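Local structure of mitotic checkpoint control protein kinase BUB1 (Drosophila melanogaster, 6JKK) at residues 153-161 and 324-335. The protein probably acts as an ATP-binding protein kinase of the mitotic checkpoint at the kinetochore, and is represented here by its kinase domain. Residues are numbered along the deposited sequence; the frame is centred on the assembly and turned at random.
Sequences NMDEYVVMH and KEKYVAEAISKF
Met154 sets its sulfur obliquely against the ring of Phe335, SD lying 5.3 Å from the ring centroid in a Met-aromatic contact; a flexible thioether suits a place where it must also touch Cys143 and Leu259. Asp155 works in two directions. As N-cap of the helix that follows, it accepts the backbone N-H of Tyr157 at OD2 (N to OD2 2.8 Å), from above the carboxylate plane, and more weakly that of Val158. Its other oxygen, OD1, lies at the edge of the Tyr327 ring, near its plane, and accepts from Tyr327 OH; the modelled 2.4 Å is very short, so the exact length is doubtful. With CG anti to the backbone N (chi1 -179°), the carboxylate faces the second helix while still capping its own. These helices, 156-175 and 325-339, belong to the helical C-terminal lobe of the protein kinase fold, and their short segments cross almost perpendicularly at -86°. Tyr157 packs at the crossing, its large ring offering both apolar surface and a hydroxyl: the edge of the Tyr327 ring approaches its face in an offset edge-to-face pair, planes 72° apart, Tyr157 CD2 rests on Val328 CG2 at 3.7 Å, and Tyr157 OH accepts from Lys324 NZ at 3.0 Å. Met160 CE lies over the centre of one face of the Tyr157 ring. Replacing Tyr157 with an alanine would probably leave Lys324 NZ without this acceptor and open a gap beside Tyr327 and Val328. Branched Val158 divides its methyls, CG2 against Ala331, whose small side chain permits close approach, and CG1 over a face of Phe335 in a CH-pi contact, 4.1 Å from the centroid. One turn on, His161 ND1 is hydrogen-bonded to Gln165 NE2, while CD2 of His161 meets CD1 at the end of the extended Ile332 side chain at 3.8 Å.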
ATOM      1  N   ASN A 153       8.296  -8.263 -19.785  1.00 21.32           N
ATOM      2  CA  ASN A 153       7.955  -7.408 -18.647  1.00 26.70           C
ATOM      3  C   ASN A 153       6.613  -6.742 -18.894  1.00 20.61           C
ATOM      4  O   ASN A 153       6.169  -6.650 -20.043  1.00 23.24           O
ATOM      5  CB  ASN A 153       9.027  -6.336 -18.427  1.00 26.01           C
ATOM      6  CG  ASN A 153      10.169  -6.818 -17.547  1.00 33.89           C
ATOM      7  OD1 ASN A 153       9.957  -7.548 -16.582  1.00 35.33           O
ATOM      8  ND2 ASN A 153      11.387  -6.403 -17.875  1.00 37.09           N
ATOM      9  N   MET A 154       5.966  -6.281 -17.830  1.00 17.65           N
ATOM     10  CA  MET A 154       4.757  -5.471 -17.985  1.00 17.11           C
ATOM     11  C   MET A 154       5.055  -4.315 -18.928  1.00 21.56           C
ATOM     12  O   MET A 154       6.128  -3.702 -18.843  1.00 23.09           O
ATOM     13  CB  MET A 154       4.275  -4.942 -16.636  1.00 16.57           C
ATOM     14  CG  MET A 154       2.949  -4.189 -16.718  1.00 21.15           C
ATOM     15  SD  MET A 154       2.265  -3.780 -15.100  1.00 27.33           S
ATOM     16  CE  MET A 154       2.477  -5.354 -14.263  1.00 19.04           C
ATOM     17  N   ASP A 155       4.120  -4.034 -19.834  1.00 19.50           N
ATOM     18  CA  ASP A 155       4.304  -2.986 -20.833  1.00 20.95           C
ATOM     19  C   ASP A 155       4.548  -1.635 -20.172  1.00 20.74           C
ATOM     20  O   ASP A 155       3.872  -1.279 -19.204  1.00 18.58           O
ATOM     21  CB  ASP A 155       3.086  -2.902 -21.746  1.00 21.98           C
ATOM     22  CG  ASP A 155       3.229  -1.843 -22.808  1.00 21.69           C
ATOM     23  OD1 ASP A 155       3.664  -2.174 -23.925  1.00 26.50           O
ATOM     24  OD2 ASP A 155       2.896  -0.675 -22.528  1.00 26.14           O
ATOM     25  N   GLU A 156       5.519  -0.895 -20.704  1.00 19.87           N
ATOM     26  CA  GLU A 156       5.942   0.373 -20.117  1.00 21.09           C
ATOM     27  C   GLU A 156       4.777   1.332 -19.898  1.00 20.77           C
ATOM     28  O   GLU A 156       4.694   1.994 -18.864  1.00 19.27           O
ATOM     29  CB  GLU A 156       6.994   1.040 -21.013  1.00 19.35           C
ATOM     30  CG  GLU A 156       7.640   2.263 -20.372  1.00 19.06           C
ATOM     31  CD  GLU A 156       8.341   3.153 -21.366  1.00 20.96           C
ATOM     32  OE1 GLU A 156       8.349   2.818 -22.570  1.00 22.44           O
ATOM     33  OE2 GLU A 156       8.882   4.197 -20.943  1.00 24.55           O
ATOM     34  N   TYR A 157       3.872   1.404 -20.868  1.00 19.69           N
ATOM     35  CA  TYR A 157       2.763   2.351 -20.780  1.00 19.26           C
ATOM     36  C   TYR A 157       1.699   1.902 -19.779  1.00 21.36           C
ATOM     37  O   TYR A 157       1.096   2.733 -19.092  1.00 15.19           O
ATOM     38  CB  TYR A 157       2.194   2.645 -22.171  1.00 18.32           C
ATOM     39  CG  TYR A 157       3.122   3.538 -22.961  1.00 17.95           C
ATOM     40  CD1 TYR A 157       4.221   3.013 -23.635  1.00 19.87           C
ATOM     41  CD2 TYR A 157       2.924   4.910 -23.000  1.00 18.71           C
ATOM     42  CE1 TYR A 157       5.080   3.831 -24.345  1.00 18.01           C
ATOM     43  CE2 TYR A 157       3.778   5.733 -23.705  1.00 21.01           C
ATOM     44  CZ  TYR A 157       4.853   5.191 -24.369  1.00 23.76           C
ATOM     45  OH  TYR A 157       5.699   6.026 -25.065  1.00 21.91           O
ATOM     46  N   VAL A 158       1.492   0.593 -19.665  1.00 16.28           N
ATOM     47  CA  VAL A 158       0.649   0.075 -18.583  1.00 15.13           C
ATOM     48  C   VAL A 158       1.258   0.455 -17.231  1.00 13.68           C
ATOM     49  O   VAL A 158       0.542   0.853 -16.305  1.00 16.82           O
ATOM     50  CB  VAL A 158       0.436  -1.452 -18.689  1.00 16.37           C
ATOM     51  CG1 VAL A 158      -0.282  -1.978 -17.461  1.00 19.39           C
ATOM     52  CG2 VAL A 158      -0.373  -1.783 -19.926  1.00 17.42           C
ATOM     53  N   VAL A 159       2.584   0.366 -17.121  1.00 14.70           N
ATOM     54  CA  VAL A 159       3.247   0.755 -15.874  1.00 16.50           C
ATOM     55  C   VAL A 159       3.068   2.258 -15.603  1.00 14.67           C
ATOM     56  O   VAL A 159       2.838   2.661 -14.459  1.00 14.19           O
ATOM     57  CB  VAL A 159       4.742   0.354 -15.842  1.00 15.80           C
ATOM     58  CG1 VAL A 159       5.392   0.790 -14.529  1.00 12.81           C
ATOM     59  CG2 VAL A 159       4.902  -1.165 -16.026  1.00 17.77           C
ATOM     60  N   MET A 160       3.153   3.082 -16.645  1.00 15.42           N
ATOM     61  CA  MET A 160       2.923   4.517 -16.470  1.00 13.76           C
ATOM     62  C   MET A 160       1.530   4.778 -15.915  1.00 13.74           C
ATOM     63  O   MET A 160       1.345   5.635 -15.039  1.00 14.66           O
ATOM     64  CB  MET A 160       3.061   5.265 -17.792  1.00 12.72           C
ATOM     65  CG  MET A 160       4.412   5.187 -18.425  1.00 13.96           C
ATOM     66  SD  MET A 160       4.379   6.259 -19.859  1.00 19.63           S
ATOM     67  CE  MET A 160       5.778   5.573 -20.744  1.00 19.24           C
ATOM     68  N   HIS A 161       0.545   4.047 -16.435  1.00 12.21           N
ATOM     69  CA  HIS A 161      -0.849   4.219 -16.005  1.00 14.97           C
ATOM     70  C   HIS A 161      -1.018   3.843 -14.535  1.00 20.92           C
ATOM     71  O   HIS A 161      -1.652   4.576 -13.756  1.00 14.18           O
ATOM     72  CB  HIS A 161      -1.775   3.370 -16.882  1.00 13.62           C
ATOM     73  CG  HIS A 161      -3.217   3.788 -16.838  1.00 18.62           C
ATOM     74  ND1 HIS A 161      -4.008   3.615 -15.724  1.00 21.22           N
ATOM     75  CD2 HIS A 161      -4.012   4.346 -17.782  1.00 21.79           C
ATOM     76  CE1 HIS A 161      -5.227   4.061 -15.977  1.00 24.65           C
ATOM     77  NE2 HIS A 161      -5.255   4.505 -17.221  1.00 24.77           N
ATOM     78  N   LYS A 324       0.824   8.594 -27.209  1.00 28.69           N
ATOM     79  CA  LYS A 324       0.542   7.332 -27.881  1.00 35.68           C
ATOM     80  C   LYS A 324      -0.807   6.754 -27.482  1.00 34.40           C
ATOM     81  O   LYS A 324      -0.885   5.607 -27.056  1.00 30.05           O
ATOM     82  CB  LYS A 324       1.646   6.319 -27.572  1.00 37.74           C
ATOM     83  CG  LYS A 324       2.980   6.652 -28.210  1.00 40.99           C
ATOM     84  CD  LYS A 324       3.993   5.557 -27.943  1.00 44.99           C
ATOM     85  CE  LYS A 324       5.330   5.891 -28.581  1.00 50.12           C
ATOM     86  NZ  LYS A 324       6.457   5.258 -27.840  1.00 50.35           N
ATOM     87  N   GLU A 325      -1.873   7.534 -27.645  1.00 35.53           N
ATOM     88  CA  GLU A 325      -3.186   7.127 -27.141  1.00 39.66           C
ATOM     89  C   GLU A 325      -3.695   5.810 -27.734  1.00 39.50           C
ATOM     90  O   GLU A 325      -4.303   4.996 -27.030  1.00 34.69           O
ATOM     91  CB  GLU A 325      -4.207   8.245 -27.343  1.00 45.23           C
ATOM     92  CG  GLU A 325      -3.765   9.566 -26.740  1.00 47.33           C
ATOM     93  CD  GLU A 325      -4.919  10.511 -26.484  1.00 53.12           C
ATOM     94  OE1 GLU A 325      -5.645  10.842 -27.446  1.00 53.20           O
ATOM     95  OE2 GLU A 325      -5.097  10.919 -25.315  1.00 48.92           O
ATOM     96  N   LYS A 326      -3.434   5.599 -29.022  1.00 36.31           N
ATOM     97  CA  LYS A 326      -3.863   4.375 -29.696  1.00 42.66           C
ATOM     98  C   LYS A 326      -3.134   3.146 -29.145  1.00 38.37           C
ATOM     99  O   LYS A 326      -3.767   2.142 -28.803  1.00 36.19           O
ATOM    100  CB  LYS A 326      -3.640   4.490 -31.207  1.00 50.85           C
ATOM    101  CG  LYS A 326      -4.751   3.875 -32.043  1.00 60.11           C
ATOM    102  CD  LYS A 326      -4.290   2.615 -32.760  1.00 64.97           C
ATOM    103  CE  LYS A 326      -3.653   2.931 -34.110  1.00 68.24           C
ATOM    104  NZ  LYS A 326      -2.982   1.741 -34.717  1.00 69.42           N
ATOM    105  N   TYR A 327      -1.807   3.221 -29.066  1.00 31.28           N
ATOM    106  CA  TYR A 327      -1.012   2.129 -28.503  1.00 28.84           C
ATOM    107  C   TYR A 327      -1.419   1.792 -27.076  1.00 33.50           C
ATOM    108  O   TYR A 327      -1.506   0.619 -26.706  1.00 32.20           O
ATOM    109  CB  TYR A 327       0.481   2.469 -28.519  1.00 27.52           C
ATOM    110  CG  TYR A 327       1.330   1.371 -27.916  1.00 30.79           C
ATOM    111  CD1 TYR A 327       1.724   0.280 -28.679  1.00 31.69           C
ATOM    112  CD2 TYR A 327       1.712   1.408 -26.574  1.00 28.19           C
ATOM    113  CE1 TYR A 327       2.486  -0.734 -28.138  1.00 39.75           C
ATOM    114  CE2 TYR A 327       2.474   0.397 -26.021  1.00 31.88           C
ATOM    115  CZ  TYR A 327       2.860  -0.671 -26.811  1.00 38.78           C
ATOM    116  OH  TYR A 327       3.620  -1.683 -26.276  1.00 40.73           O
ATOM    117  N   VAL A 328      -1.642   2.829 -26.273  1.00 28.21           N
ATOM    118  CA  VAL A 328      -1.959   2.661 -24.858  1.00 24.32           C
ATOM    119  C   VAL A 328      -3.288   1.929 -24.676  1.00 27.57           C
ATOM    120  O   VAL A 328      -3.411   1.047 -23.825  1.00 26.07           O
ATOM    121  CB  VAL A 328      -1.980   4.030 -24.135  1.00 25.25           C
ATOM    122  CG1 VAL A 328      -2.562   3.904 -22.739  1.00 26.36           C
ATOM    123  CG2 VAL A 328      -0.576   4.605 -24.068  1.00 23.84           C
ATOM    124  N   ALA A 329      -4.275   2.283 -25.494  1.00 28.55           N
ATOM    125  CA  ALA A 329      -5.571   1.619 -25.438  1.00 30.07           C
ATOM    126  C   ALA A 329      -5.424   0.139 -25.781  1.00 28.15           C
ATOM    127  O   ALA A 329      -6.048  -0.714 -25.146  1.00 29.43           O
ATOM    128  CB  ALA A 329      -6.560   2.297 -26.371  1.00 31.32           C
ATOM    129  N   GLU A 330      -4.598  -0.160 -26.783  1.00 25.26           N
ATOM    130  CA  GLU A 330      -4.295  -1.544 -27.155  1.00 27.19           C
ATOM    131  C   GLU A 330      -3.584  -2.283 -26.026  1.00 25.63           C
ATOM    132  O   GLU A 330      -3.948  -3.411 -25.678  1.00 27.47           O
ATOM    133  CB  GLU A 330      -3.415  -1.585 -28.402  1.00 33.57           C
ATOM    134  CG  GLU A 330      -4.088  -1.113 -29.676  1.00 48.54           C
ATOM    135  CD  GLU A 330      -3.098  -0.959 -30.815  1.00 63.51           C
ATOM    136  OE1 GLU A 330      -1.935  -1.383 -30.646  1.00 66.40           O
ATOM    137  OE2 GLU A 330      -3.479  -0.410 -31.872  1.00 68.69           O
ATOM    138  N   ALA A 331      -2.559  -1.651 -25.462  1.00 25.11           N
ATOM    139  CA  ALA A 331      -1.798  -2.263 -24.369  1.00 25.56           C
ATOM    140  C   ALA A 331      -2.673  -2.539 -23.146  1.00 23.07           C
ATOM    141  O   ALA A 331      -2.549  -3.586 -22.504  1.00 23.54           O
ATOM    142  CB  ALA A 331      -0.610  -1.389 -23.993  1.00 24.23           C
ATOM    143  N   ILE A 332      -3.546  -1.590 -22.813  1.00 18.30           N
ATOM    144  CA  ILE A 332      -4.463  -1.761 -21.691  1.00 19.15           C
ATOM    145  C   ILE A 332      -5.441  -2.892 -21.988  1.00 23.56           C
ATOM    146  O   ILE A 332      -5.736  -3.722 -21.119  1.00 24.02           O
ATOM    147  CB  ILE A 332      -5.248  -0.461 -21.394  1.00 25.33           C
ATOM    148  CG1 ILE A 332      -4.326   0.602 -20.798  1.00 26.65           C
ATOM    149  CG2 ILE A 332      -6.415  -0.723 -20.439  1.00 25.45           C
ATOM    150  CD1 ILE A 332      -5.039   1.899 -20.457  1.00 29.45           C
ATOM    151  N   SER A 333      -5.937  -2.918 -23.224  1.00 18.76           N
ATOM    152  CA  SER A 333      -6.846  -3.970 -23.673  1.00 27.99           C
ATOM    153  C   SER A 333      -6.194  -5.346 -23.505  1.00 28.78           C
ATOM    154  O   SER A 333      -6.794  -6.272 -22.950  1.00 23.77           O
ATOM    155  CB  SER A 333      -7.235  -3.735 -25.133  1.00 30.45           C
ATOM    156  OG  SER A 333      -8.155  -4.708 -25.583  1.00 38.64           O
ATOM    157  N   LYS A 334      -4.953  -5.462 -23.967  1.00 22.59           N
ATOM    158  CA  LYS A 334      -4.208  -6.710 -23.866  1.00 25.79           C
ATOM    159  C   LYS A 334      -3.935  -7.101 -22.415  1.00 22.85           C
ATOM    160  O   LYS A 334      -3.987  -8.282 -22.060  1.00 22.79           O
ATOM    161  CB  LYS A 334      -2.896  -6.605 -24.644  1.00 30.55           C
ATOM    162  CG  LYS A 334      -3.079  -6.523 -26.150  1.00 35.53           C
ATOM    163  CD  LYS A 334      -1.739  -6.433 -26.879  1.00 44.21           C
ATOM    164  CE  LYS A 334      -0.987  -5.148 -26.545  1.00 55.60           C
ATOM    165  NZ  LYS A 334       0.226  -4.971 -27.400  1.00 64.03           N
ATOM    166  N   PHE A 335      -3.636  -6.108 -21.583  1.00 19.48           N
ATOM    167  CA  PHE A 335      -3.412  -6.321 -20.157  1.00 18.45           C
ATOM    168  C   PHE A 335      -4.674  -6.842 -19.481  1.00 17.39           C
ATOM    169  O   PHE A 335      -4.626  -7.819 -18.720  1.00 18.65           O
ATOM    170  CB  PHE A 335      -2.966  -5.008 -19.497  1.00 20.67           C
ATOM    171  CG  PHE A 335      -2.798  -5.097 -18.006  1.00 22.78           C
ATOM    172  CD1 PHE A 335      -1.584  -5.478 -17.454  1.00 17.42           C
ATOM    173  CD2 PHE A 335      -3.851  -4.793 -17.151  1.00 21.39           C
ATOM    174  CE1 PHE A 335      -1.421  -5.548 -16.079  1.00 17.01           C
ATOM    175  CE2 PHE A 335      -3.694  -4.884 -15.781  1.00 19.85           C
ATOM    176  CZ  PHE A 335      -2.479  -5.245 -15.244  1.00 19.49           C
TER